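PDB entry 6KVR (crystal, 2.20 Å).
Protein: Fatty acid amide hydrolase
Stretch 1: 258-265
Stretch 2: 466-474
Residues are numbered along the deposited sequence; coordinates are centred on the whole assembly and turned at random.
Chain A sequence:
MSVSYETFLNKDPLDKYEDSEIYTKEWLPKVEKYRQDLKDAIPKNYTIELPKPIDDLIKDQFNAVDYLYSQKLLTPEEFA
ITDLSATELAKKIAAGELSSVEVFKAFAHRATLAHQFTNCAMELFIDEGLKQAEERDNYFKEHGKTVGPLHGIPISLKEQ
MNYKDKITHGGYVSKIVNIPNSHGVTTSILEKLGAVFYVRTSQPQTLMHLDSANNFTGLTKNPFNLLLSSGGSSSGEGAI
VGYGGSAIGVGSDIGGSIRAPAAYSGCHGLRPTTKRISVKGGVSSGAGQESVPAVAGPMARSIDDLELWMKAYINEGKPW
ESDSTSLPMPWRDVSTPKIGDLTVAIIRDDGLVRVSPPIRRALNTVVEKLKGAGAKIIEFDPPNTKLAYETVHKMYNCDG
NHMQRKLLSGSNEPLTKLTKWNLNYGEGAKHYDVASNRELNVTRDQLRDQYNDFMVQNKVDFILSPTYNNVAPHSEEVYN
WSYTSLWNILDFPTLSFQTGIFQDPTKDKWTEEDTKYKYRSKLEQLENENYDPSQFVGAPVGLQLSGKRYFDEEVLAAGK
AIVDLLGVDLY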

# COMPACT_ATOMS: atom_id res chain seq x y z
N ILE A 258 8.10 17.37 -6.33
CA ILE A 258 8.97 17.86 -5.26
C ILE A 258 10.41 17.98 -5.74
O ILE A 258 11.05 19.01 -5.57
CB ILE A 258 8.91 16.95 -4.01
CG1 ILE A 258 7.57 17.07 -3.28
CG2 ILE A 258 10.05 17.29 -3.05
CD1 ILE A 258 7.39 16.00 -2.20
N ARG A 259 10.92 16.91 -6.35
CA ARG A 259 12.34 16.86 -6.69
C ARG A 259 12.72 17.86 -7.77
O ARG A 259 13.78 18.48 -7.68
CB ARG A 259 12.66 15.44 -7.10
CG ARG A 259 12.13 14.59 -6.00
CD ARG A 259 12.59 13.22 -5.99
NE ARG A 259 12.43 12.51 -7.24
CZ ARG A 259 11.29 12.22 -7.83
NH1 ARG A 259 10.15 12.70 -7.39
NH2 ARG A 259 11.29 11.37 -8.85
N ALA A 260 11.86 18.07 -8.79
CA ALA A 260 12.24 19.00 -9.86
C ALA A 260 12.31 20.44 -9.37
O ALA A 260 13.35 21.08 -9.59
CB ALA A 260 11.29 18.85 -11.06
N PRO A 261 11.28 21.01 -8.72
CA PRO A 261 11.43 22.38 -8.21
C PRO A 261 12.62 22.55 -7.29
O PRO A 261 13.32 23.57 -7.35
CB PRO A 261 10.11 22.66 -7.47
CG PRO A 261 9.16 21.58 -7.93
CD PRO A 261 9.96 20.42 -8.35
N ALA A 262 12.88 21.56 -6.42
CA ALA A 262 14.06 21.62 -5.57
C ALA A 262 15.32 21.74 -6.41
O ALA A 262 16.12 22.67 -6.24
CB ALA A 262 14.13 20.40 -4.66
N ALA A 263 15.50 20.82 -7.36
CA ALA A 263 16.69 20.81 -8.19
C ALA A 263 16.79 22.07 -9.05
O ALA A 263 17.87 22.63 -9.20
CB ALA A 263 16.72 19.56 -9.07
N TYR A 264 15.66 22.51 -9.62
CA TYR A 264 15.67 23.70 -10.47
C TYR A 264 16.04 24.94 -9.68
O TYR A 264 16.77 25.81 -10.18
CB TYR A 264 14.29 23.93 -11.12
CG TYR A 264 13.79 22.90 -12.11
CD1 TYR A 264 14.55 21.80 -12.47
CD2 TYR A 264 12.53 23.04 -12.69
CE1 TYR A 264 14.07 20.86 -13.37
CE2 TYR A 264 12.03 22.11 -13.59
CZ TYR A 264 12.82 21.02 -13.92
OH TYR A 264 12.36 20.08 -14.82
N SER A 265 15.55 25.05 -8.44
CA SER A 265 15.53 26.32 -7.73
C SER A 265 16.60 26.43 -6.66
O SER A 265 16.59 27.42 -5.92
CB SER A 265 14.16 26.53 -7.08
OG SER A 265 13.14 26.71 -8.04
N PRO A 466 20.40 12.02 -12.98
CA PRO A 466 19.91 13.39 -13.18
C PRO A 466 18.48 13.53 -12.68
O PRO A 466 17.77 12.55 -12.47
CB PRO A 466 19.97 13.57 -14.71
CG PRO A 466 20.86 12.43 -15.22
CD PRO A 466 20.61 11.32 -14.26
N THR A 467 18.07 14.79 -12.48
CA THR A 467 16.68 15.09 -12.13
C THR A 467 15.84 15.43 -13.35
O THR A 467 14.61 15.31 -13.29
CB THR A 467 16.61 16.26 -11.15
OG1 THR A 467 17.53 16.03 -10.08
CG2 THR A 467 15.21 16.37 -10.54
N TYR A 468 16.49 15.82 -14.44
CA TYR A 468 15.88 16.39 -15.63
C TYR A 468 17.00 16.43 -16.66
O TYR A 468 18.17 16.37 -16.30
CB TYR A 468 15.28 17.77 -15.31
CG TYR A 468 14.74 18.56 -16.50
CD1 TYR A 468 13.82 18.00 -17.36
CD2 TYR A 468 15.17 19.87 -16.76
CE1 TYR A 468 13.34 18.69 -18.45
CE2 TYR A 468 14.68 20.58 -17.86
CZ TYR A 468 13.75 19.97 -18.70
OH TYR A 468 13.24 20.62 -19.81
N ASN A 469 16.65 16.48 -17.95
CA ASN A 469 17.70 16.47 -18.98
C ASN A 469 18.33 17.84 -19.18
O ASN A 469 18.98 18.10 -20.20
CB ASN A 469 17.12 15.98 -20.31
CG ASN A 469 15.82 16.68 -20.66
OD1 ASN A 469 14.74 16.14 -20.44
ND2 ASN A 469 15.92 17.91 -21.14
N ASN A 470 18.14 18.75 -18.23
CA ASN A 470 18.68 20.09 -18.31
C ASN A 470 18.61 20.67 -16.91
O ASN A 470 18.07 20.05 -15.98
CB ASN A 470 17.90 20.93 -19.34
CG ASN A 470 18.58 22.25 -19.67
OD1 ASN A 470 19.79 22.42 -19.48
ND2 ASN A 470 17.80 23.21 -20.14
N VAL A 471 19.17 21.86 -16.74
CA VAL A 471 18.90 22.68 -15.56
C VAL A 471 17.49 23.22 -15.75
O VAL A 471 16.81 22.83 -16.70
CB VAL A 471 19.93 23.81 -15.41
CG1 VAL A 471 21.29 23.24 -15.04
CG2 VAL A 471 20.05 24.57 -16.69
N ALA A 472 17.06 24.14 -14.88
CA ALA A 472 15.71 24.69 -14.93
C ALA A 472 15.34 25.09 -16.35
O ALA A 472 16.14 25.74 -17.05
CB ALA A 472 15.58 25.90 -14.00
N PRO A 473 14.15 24.75 -16.82
CA PRO A 473 13.75 25.08 -18.19
C PRO A 473 13.21 26.50 -18.29
O PRO A 473 12.93 27.17 -17.30
CB PRO A 473 12.66 24.06 -18.48
CG PRO A 473 11.97 23.94 -17.16
CD PRO A 473 13.09 24.02 -16.10
N HIS A 474 13.08 26.97 -19.52
CA HIS A 474 12.32 28.19 -19.73
C HIS A 474 10.85 27.94 -19.43
O HIS A 474 10.36 26.82 -19.58
CB HIS A 474 12.49 28.69 -21.17
CG HIS A 474 13.88 29.13 -21.49
ND1 HIS A 474 14.35 29.25 -22.78
CD2 HIS A 474 14.91 29.50 -20.69
CE1 HIS A 474 15.60 29.67 -22.76
NE2 HIS A 474 15.97 29.83 -21.50
O HOH W 1 18.44 25.05 -12.34

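Packing, rather than direct hydrogen bonding, joins the largely helical stretch 258–265 to the irregular segment 466–474; no hydrogen bond passes directly between them, and together they bury 318 Å² of surface. Y264 dominates the contact, with 114 Å² covered. Its CA-to-CB bond points sideways, but with chi1 at m (-65°) the ring extends to bring its end nearer the other segment.

Aromatic and CH-pi contacts engage this ring. Over one face lie A472 CA, 4.1 Å from the ring centroid, and P473 CD, 3.7 Å from it; P473 CD also comes within 3.3 Å of Y264 CE2. Proline suits this position because its ring CD, bonded to nitrogen, offers slightly polarized hydrogens to the pi cloud. The rings of Y264 and Y468 meet obliquely, their centroids 5.4 Å apart and their planes at 58°, with Y264 CE1 3.7 Å from Y468 CD2. Y264 OH lies over a face of the Y468 ring, 3.3 Å from Y468 CG. This hydroxyl is buried without a hydrogen-bonding partner in the model, whereas Y468 OH is satisfied elsewhere in the structure.

Small aliphatic groups complete the packing. A472 CB reaches Y264 CB at 3.7 Å, and the short alanine side chain accompanies a close backbone approach, with the two CA atoms 4.6 Å apart. Farther along, the CA-to-CB bond of T467 points toward the other stretch: its CG2 lies 3.8 Å from R259 O and 4.0 Å from A260 CA, while its OG1 is 3.8 Å from A263 CB. The methyl can pack against R259 O without leaving that carbonyl unpaired, since R259 O accepts a helical hydrogen bond from A263 N (2.9 Å).

The polar link is indirect. One water donates to Y264 O (2.8 Å from the water O) and accepts from A472 N (3.0 Å from the same O), bridging the two backbones.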